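Local coordinates for putative endoribonuclease (Klebsiella pneumoniae, PDB 3LYB), which is a putative endoribonuclease of the L-PSP family, in the YjgF-like clan, and may act on RNA, though its activity is not established, at residues 30-33 / 38-41; 44-49 / 69-74. All blocks are in the same frame, centred on the assembly; numbering follows the deposited sequence.

Interaction 1: residues 30-33 / 38-41; sequences IPVN and TIVN. With CA (calcium ion), chain F.
A single antiparallel beta bridge between Val32 and Ile39 pinches together the two arms of the long loop that leads from strand 23-26 to helix 48-54, hairpin-fashion but without regular strands. The bridged residues form a non-hydrogen-bonded pair, their CA atoms 4.5 Å apart, with one backbone bond on either side. Val40 N donates to Pro31 O over 2.9 Å, and Asn33 N donates to Thr38 O over 2.7 Å; both bonds are nearly straight at hydrogen (178° and 168°). The Thr38 carbonyl also receives a CA-H...O contact from Val32 CA at 3.2 Å. Just before the bridge, Pro31 is the centre of an inverse gamma turn closed by Val32 N to Ile30 O, which bends the chain as it enters the pairing.

The side chains fall on two faces. On one, the CG1 methyl of Val32 meets CD1 at the end of Ile39 at 3.5 Å, the two side chains crossing at a slant. The CB of Ile39 points away from the partner arm, and the bends at chi1 (-54°) and chi2 bring CD1 back to the valine. On the other face Pro31 CB packs on Val40 CB at 3.9 Å. Past the bridge, Asn41 OD1 binds a calcium ion at 2.5 Å.

The Pro31 and Val40 face lies on helix 60-85, where Val40 and Asn33 both touch Tyr75. Ile39, on the reverse face, packs on Pro135 and Thr138 of the loop before strand 141-148, while Val32 meets Phe60 of a second subunit.

Interaction 2: residues 44-49 / 69-74; sequences QDVPEP and ILAQSW. With CA (calcium ion), chain F.
Val46 and Pro47 press against Ala71 and Trp74 of helix 60-85, so that the chain entering helix 48-54 crosses the side of the long helix of this YjgF-like fold. The cross-contact is apolar. Val46 CG1, held anti to its own carbonyl carbon (chi1 -53°), packs on Ala71 CB at 3.9 Å and on the six-membered part of the Trp74 indole at CE3, 3.5 Å away. Val46 and Trp74 run past one another in opposing directions. Pro47 continues the packing further out on the same ring, its CD approaching Trp74 CH2 to 3.5 Å at an oblique angle. The indole is carried out to both residues by chi1 of 170°, which sets CG opposite the backbone N; Val50 and Leu54 of helix 48-54 also touch it.

Polar bonds lie around this packing. Val46 O accepts from Arg51 NE, joining this loop residue to the helix that follows. Asp45 binds the calcium ion through OD1 at 2.8 Å, with OD2 at much the same distance, both long for calcium ligands. Within the long helix, Ile69 O takes two donors from opposite faces of its carbonyl plane, the backbone Ser73 N at 2.9 Å and the hydroxyl Ser73 OG at 2.6 Å.

How the interactions relate
Interaction 1 closes before interaction 2 opens along the chain, and their centres lie 10 Å apart. Residues 42-43 are all that separate segment 38-41 from segment 44-49, and the calcium ion spans this step by binding Asn41 on one side and Asp45 on the other. Helix 60-85 is the common support. Its Gln72 NE2 makes a probable hydrogen bond to Val40 O at 3.0 Å, and Pro31 CG packs on Gln72 CG. Ala71 CB, which touches Val46 in interaction 2, also meets Val40 CG1 at 3.7 Å. Residues of one turn of this helix, Ala71 to Trp74, thus touch both the bridged loop and the chain entering helix 48-54.

Interaction 1: residues 30-33 / 38-41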
ATOM      1  N   ILE B  30     -19.733 -19.662  11.627  1.00 35.59           N
ATOM      2  CA  ILE B  30     -18.831 -18.655  12.147  1.00 37.06           C
ATOM      3  C   ILE B  30     -18.965 -18.540  13.678  1.00 38.40           C
ATOM      4  O   ILE B  30     -19.985 -18.922  14.241  1.00 38.48           O
ATOM      5  CB  ILE B  30     -19.081 -17.292  11.465  1.00 36.88           C
ATOM      6  CG1 ILE B  30     -20.574 -17.042  11.319  1.00 36.67           C
ATOM      7  CG2 ILE B  30     -18.415 -17.243  10.090  1.00 36.29           C
ATOM      8  CD1 ILE B  30     -20.934 -15.564  11.445  1.00 39.05           C
ATOM      9  N   PRO B  31     -17.939 -18.003  14.364  1.00 40.06           N
ATOM     10  CA  PRO B  31     -17.993 -17.955  15.834  1.00 41.26           C
ATOM     11  C   PRO B  31     -18.842 -16.813  16.398  1.00 43.20           C
ATOM     12  O   PRO B  31     -18.310 -15.892  17.014  1.00 43.00           O
ATOM     13  CB  PRO B  31     -16.537 -17.764  16.214  1.00 41.39           C
ATOM     14  CG  PRO B  31     -15.962 -16.990  15.058  1.00 40.96           C
ATOM     15  CD  PRO B  31     -16.675 -17.455  13.831  1.00 39.98           C
ATOM     16  N   VAL B  32     -20.154 -16.875  16.186  1.00 45.70           N
ATOM     17  CA  VAL B  32     -21.055 -15.900  16.764  1.00 48.96           C
ATOM     18  C   VAL B  32     -21.972 -16.552  17.767  1.00 51.51           C
ATOM     19  O   VAL B  32     -22.418 -17.695  17.574  1.00 51.61           O
ATOM     20  CB  VAL B  32     -21.944 -15.201  15.714  1.00 48.95           C
ATOM     21  CG1 VAL B  32     -21.093 -14.595  14.600  1.00 48.92           C
ATOM     22  CG2 VAL B  32     -23.009 -16.172  15.157  1.00 50.32           C
ATOM     23  N   ASN B  33     -22.263 -15.815  18.837  1.00 54.72           N
ATOM     24  CA  ASN B  33     -23.269 -16.246  19.795  1.00 57.62           C
ATOM     25  C   ASN B  33     -24.653 -16.189  19.134  1.00 59.16           C
ATOM     26  O   ASN B  33     -25.052 -15.124  18.652  1.00 59.58           O
ATOM     27  CB  ASN B  33     -23.221 -15.371  21.042  1.00 58.07           C
ATOM     28  CG  ASN B  33     -23.234 -16.188  22.323  1.00 59.88           C
ATOM     29  OD1 ASN B  33     -24.009 -17.141  22.455  1.00 61.54           O
ATOM     30  ND2 ASN B  33     -22.366 -15.818  23.277  1.00 61.05           N
ATOM     31  N   THR B  38     -22.899 -11.730  19.791  1.00 56.16           N
ATOM     32  CA  THR B  38     -21.487 -11.432  19.995  1.00 54.42           C
ATOM     33  C   THR B  38     -20.607 -12.292  19.087  1.00 52.71           C
ATOM     34  O   THR B  38     -20.888 -13.477  18.882  1.00 52.07           O
ATOM     35  CB  THR B  38     -21.029 -11.686  21.467  1.00 54.97           C
ATOM     36  OG1 THR B  38     -22.144 -11.640  22.373  1.00 54.98           O
ATOM     37  CG2 THR B  38     -19.933 -10.671  21.894  1.00 55.44           C
ATOM     38  N   ILE B  39     -19.564 -11.665  18.536  1.00 50.71           N
ATOM     39  CA  ILE B  39     -18.450 -12.350  17.905  1.00 48.77           C
ATOM     40  C   ILE B  39     -17.524 -12.796  19.022  1.00 47.42           C
ATOM     41  O   ILE B  39     -17.137 -11.985  19.859  1.00 47.77           O
ATOM     42  CB  ILE B  39     -17.604 -11.405  16.986  1.00 49.05           C
ATOM     43  CG1 ILE B  39     -18.456 -10.673  15.937  1.00 49.77           C
ATOM     44  CG2 ILE B  39     -16.433 -12.158  16.345  1.00 48.08           C
ATOM     45  CD1 ILE B  39     -19.371 -11.575  15.089  1.00 51.01           C
ATOM     46  N   VAL B  40     -17.161 -14.074  19.016  1.00 45.39           N
ATOM     47  CA  VAL B  40     -16.210 -14.645  19.960  1.00 43.73           C
ATOM     48  C   VAL B  40     -14.836 -14.010  19.787  1.00 42.91           C
ATOM     49  O   VAL B  40     -14.291 -14.023  18.692  1.00 43.09           O
ATOM     50  CB  VAL B  40     -16.117 -16.160  19.748  1.00 43.35           C
ATOM     51  CG1 VAL B  40     -15.059 -16.760  20.647  1.00 42.79           C
ATOM     52  CG2 VAL B  40     -17.475 -16.796  20.010  1.00 42.88           C
ATOM     53  N   ASN B  41     -14.268 -13.457  20.850  1.00 41.83           N
ATOM     54  CA  ASN B  41     -13.024 -12.684  20.674  1.00 41.83           C
ATOM     55  C   ASN B  41     -11.806 -13.110  21.494  1.00 40.44           C
ATOM     56  O   ASN B  41     -10.725 -12.547  21.351  1.00 40.23           O
ATOM     57  CB  ASN B  41     -13.270 -11.164  20.757  1.00 42.49           C
ATOM     58  CG  ASN B  41     -13.885 -10.720  22.089  1.00 45.60           C
ATOM     59  OD1 ASN B  41     -14.800 -11.355  22.645  1.00 49.55           O
ATOM     60  ND2 ASN B  41     -13.405  -9.587  22.587  1.00 49.36           N
TER
HETATM   61 CA    CA F 166     -16.768 -11.082  24.072  0.50 52.26          CA

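Interaction 2: residues 44-49 / 69-74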
ATOM      1  N   GLN B  44     -12.123 -15.566  27.320  1.00 38.75           N
ATOM      2  CA  GLN B  44     -13.248 -15.175  28.154  1.00 39.66           C
ATOM      3  C   GLN B  44     -14.603 -15.597  27.586  1.00 39.58           C
ATOM      4  O   GLN B  44     -15.585 -15.674  28.317  1.00 40.05           O
ATOM      5  CB  GLN B  44     -13.201 -13.670  28.452  1.00 39.91           C
ATOM      6  CG  GLN B  44     -11.898 -13.201  29.179  1.00 42.27           C
ATOM      7  CD  GLN B  44     -11.725 -13.808  30.590  1.00 45.79           C
ATOM      8  OE1 GLN B  44     -12.683 -13.870  31.376  1.00 48.99           O
ATOM      9  NE2 GLN B  44     -10.502 -14.246  30.915  1.00 45.42           N
ATOM     10  N   ASP B  45     -14.661 -15.918  26.302  1.00 39.70           N
ATOM     11  CA  ASP B  45     -15.931 -16.364  25.709  1.00 40.13           C
ATOM     12  C   ASP B  45     -16.115 -17.884  25.687  1.00 39.97           C
ATOM     13  O   ASP B  45     -17.086 -18.389  25.136  1.00 40.52           O
ATOM     14  CB  ASP B  45     -16.125 -15.779  24.304  1.00 40.23           C
ATOM     15  CG  ASP B  45     -16.236 -14.257  24.308  1.00 41.87           C
ATOM     16  OD1 ASP B  45     -17.094 -13.690  25.048  1.00 42.88           O
ATOM     17  OD2 ASP B  45     -15.465 -13.625  23.551  1.00 42.31           O
ATOM     18  N   VAL B  46     -15.190 -18.617  26.284  1.00 39.81           N
ATOM     19  CA  VAL B  46     -15.326 -20.059  26.310  1.00 40.05           C
ATOM     20  C   VAL B  46     -15.295 -20.635  27.725  1.00 40.12           C
ATOM     21  O   VAL B  46     -14.721 -20.033  28.648  1.00 40.04           O
ATOM     22  CB  VAL B  46     -14.283 -20.789  25.395  1.00 40.60           C
ATOM     23  CG1 VAL B  46     -14.323 -20.234  23.948  1.00 40.31           C
ATOM     24  CG2 VAL B  46     -12.862 -20.753  25.993  1.00 40.08           C
ATOM     25  N   PRO B  47     -15.945 -21.794  27.908  1.00 40.19           N
ATOM     26  CA  PRO B  47     -15.936 -22.496  29.186  1.00 40.02           C
ATOM     27  C   PRO B  47     -14.539 -22.549  29.797  1.00 39.09           C
ATOM     28  O   PRO B  47     -13.552 -22.793  29.087  1.00 39.51           O
ATOM     29  CB  PRO B  47     -16.419 -23.903  28.793  1.00 40.42           C
ATOM     30  CG  PRO B  47     -17.436 -23.616  27.709  1.00 40.09           C
ATOM     31  CD  PRO B  47     -16.843 -22.451  26.932  1.00 40.09           C
ATOM     32  N   GLU B  48     -14.461 -22.313  31.100  1.00 37.71           N
ATOM     33  CA  GLU B  48     -13.174 -22.198  31.773  1.00 36.43           C
ATOM     34  C   GLU B  48     -12.219 -23.386  31.551  1.00 36.09           C
ATOM     35  O   GLU B  48     -11.063 -23.182  31.206  1.00 35.81           O
ATOM     36  CB  GLU B  48     -13.376 -21.907  33.251  1.00 36.31           C
ATOM     37  CG  GLU B  48     -13.800 -20.463  33.570  1.00 36.09           C
ATOM     38  CD  GLU B  48     -15.306 -20.194  33.539  1.00 36.86           C
ATOM     39  OE1 GLU B  48     -16.096 -21.004  32.976  1.00 36.61           O
ATOM     40  OE2 GLU B  48     -15.690 -19.135  34.095  1.00 37.17           O
ATOM     41  N   PRO B  49     -12.697 -24.632  31.719  1.00 35.66           N
ATOM     42  CA  PRO B  49     -11.687 -25.661  31.555  1.00 35.38           C
ATOM     43  C   PRO B  49     -11.344 -25.890  30.094  1.00 35.75           C
ATOM     44  O   PRO B  49     -10.302 -26.510  29.796  1.00 35.78           O
ATOM     45  CB  PRO B  49     -12.328 -26.903  32.187  1.00 35.19           C
ATOM     46  CG  PRO B  49     -13.783 -26.660  32.148  1.00 34.97           C
ATOM     47  CD  PRO B  49     -14.016 -25.186  32.073  1.00 35.34           C
ATOM     48  N   ILE B  69      -8.068 -16.875  18.011  1.00 25.82           N
ATOM     49  CA  ILE B  69      -8.155 -17.964  17.046  1.00 25.47           C
ATOM     50  C   ILE B  69      -8.578 -19.290  17.720  1.00 25.96           C
ATOM     51  O   ILE B  69      -9.372 -20.054  17.143  1.00 26.12           O
ATOM     52  CB  ILE B  69      -6.858 -18.101  16.213  1.00 24.84           C
ATOM     53  CG1 ILE B  69      -6.966 -19.190  15.148  1.00 25.82           C
ATOM     54  CG2 ILE B  69      -5.697 -18.396  17.092  1.00 25.00           C
ATOM     55  CD1 ILE B  69      -8.227 -19.145  14.296  1.00 28.13           C
ATOM     56  N   LEU B  70      -8.058 -19.549  18.928  1.00 25.56           N
ATOM     57  CA  LEU B  70      -8.368 -20.780  19.659  1.00 25.04           C
ATOM     58  C   LEU B  70      -9.839 -20.770  20.029  1.00 25.44           C
ATOM     59  O   LEU B  70     -10.582 -21.693  19.705  1.00 25.51           O
ATOM     60  CB  LEU B  70      -7.476 -20.923  20.901  1.00 24.43           C
ATOM     61  CG  LEU B  70      -5.983 -21.232  20.663  1.00 22.44           C
ATOM     62  CD1 LEU B  70      -5.167 -21.127  21.961  1.00 21.66           C
ATOM     63  CD2 LEU B  70      -5.766 -22.588  19.984  1.00 18.70           C
ATOM     64  N   ALA B  71     -10.267 -19.678  20.643  1.00 26.12           N
ATOM     65  CA  ALA B  71     -11.653 -19.527  21.042  1.00 27.06           C
ATOM     66  C   ALA B  71     -12.611 -19.626  19.872  1.00 27.67           C
ATOM     67  O   ALA B  71     -13.610 -20.318  19.963  1.00 28.49           O
ATOM     68  CB  ALA B  71     -11.849 -18.215  21.776  1.00 27.07           C
ATOM     69  N   GLN B  72     -12.317 -18.942  18.770  1.00 28.66           N
ATOM     70  CA  GLN B  72     -13.199 -18.979  17.599  1.00 29.10           C
ATOM     71  C   GLN B  72     -13.228 -20.376  16.967  1.00 29.76           C
ATOM     72  O   GLN B  72     -14.290 -20.869  16.559  1.00 29.95           O
ATOM     73  CB  GLN B  72     -12.788 -17.928  16.565  1.00 29.46           C
ATOM     74  CG  GLN B  72     -13.091 -16.452  16.954  1.00 29.18           C
ATOM     75  CD  GLN B  72     -12.795 -15.473  15.820  1.00 27.69           C
ATOM     76  OE1 GLN B  72     -12.503 -15.880  14.704  1.00 27.62           O
ATOM     77  NE2 GLN B  72     -12.857 -14.198  16.108  1.00 24.57           N
ATOM     78  N   SER B  73     -12.077 -21.032  16.908  1.00 29.94           N
ATOM     79  CA  SER B  73     -12.044 -22.352  16.323  1.00 30.95           C
ATOM     80  C   SER B  73     -12.901 -23.281  17.157  1.00 31.83           C
ATOM     81  O   SER B  73     -13.724 -24.056  16.629  1.00 31.47           O
ATOM     82  CB  SER B  73     -10.618 -22.883  16.240  1.00 30.70           C
ATOM     83  OG  SER B  73      -9.808 -22.030  15.446  1.00 31.27           O
ATOM     84  N   TRP B  74     -12.721 -23.185  18.474  1.00 32.95           N
ATOM     85  CA  TRP B  74     -13.374 -24.116  19.346  1.00 33.85           C
ATOM     86  C   TRP B  74     -14.873 -23.887  19.180  1.00 34.43           C
ATOM     87  O   TRP B  74     -15.637 -24.819  18.900  1.00 34.99           O
ATOM     88  CB  TRP B  74     -12.919 -23.957  20.800  1.00 34.01           C
ATOM     89  CG  TRP B  74     -13.786 -24.775  21.701  1.00 35.24           C
ATOM     90  CD1 TRP B  74     -13.655 -26.113  21.977  1.00 35.47           C
ATOM     91  CD2 TRP B  74     -14.975 -24.337  22.371  1.00 35.35           C
ATOM     92  NE1 TRP B  74     -14.679 -26.524  22.805  1.00 36.86           N
ATOM     93  CE2 TRP B  74     -15.500 -25.454  23.066  1.00 37.15           C
ATOM     94  CE3 TRP B  74     -15.637 -23.104  22.468  1.00 36.04           C
ATOM     95  CZ2 TRP B  74     -16.662 -25.375  23.852  1.00 37.19           C
ATOM     96  CZ3 TRP B  74     -16.791 -23.015  23.251  1.00 37.59           C
ATOM     97  CH2 TRP B  74     -17.288 -24.150  23.938  1.00 38.48           C
TER
HETATM   98 CA    CA F 166     -16.768 -11.082  24.072  0.50 52.26          CA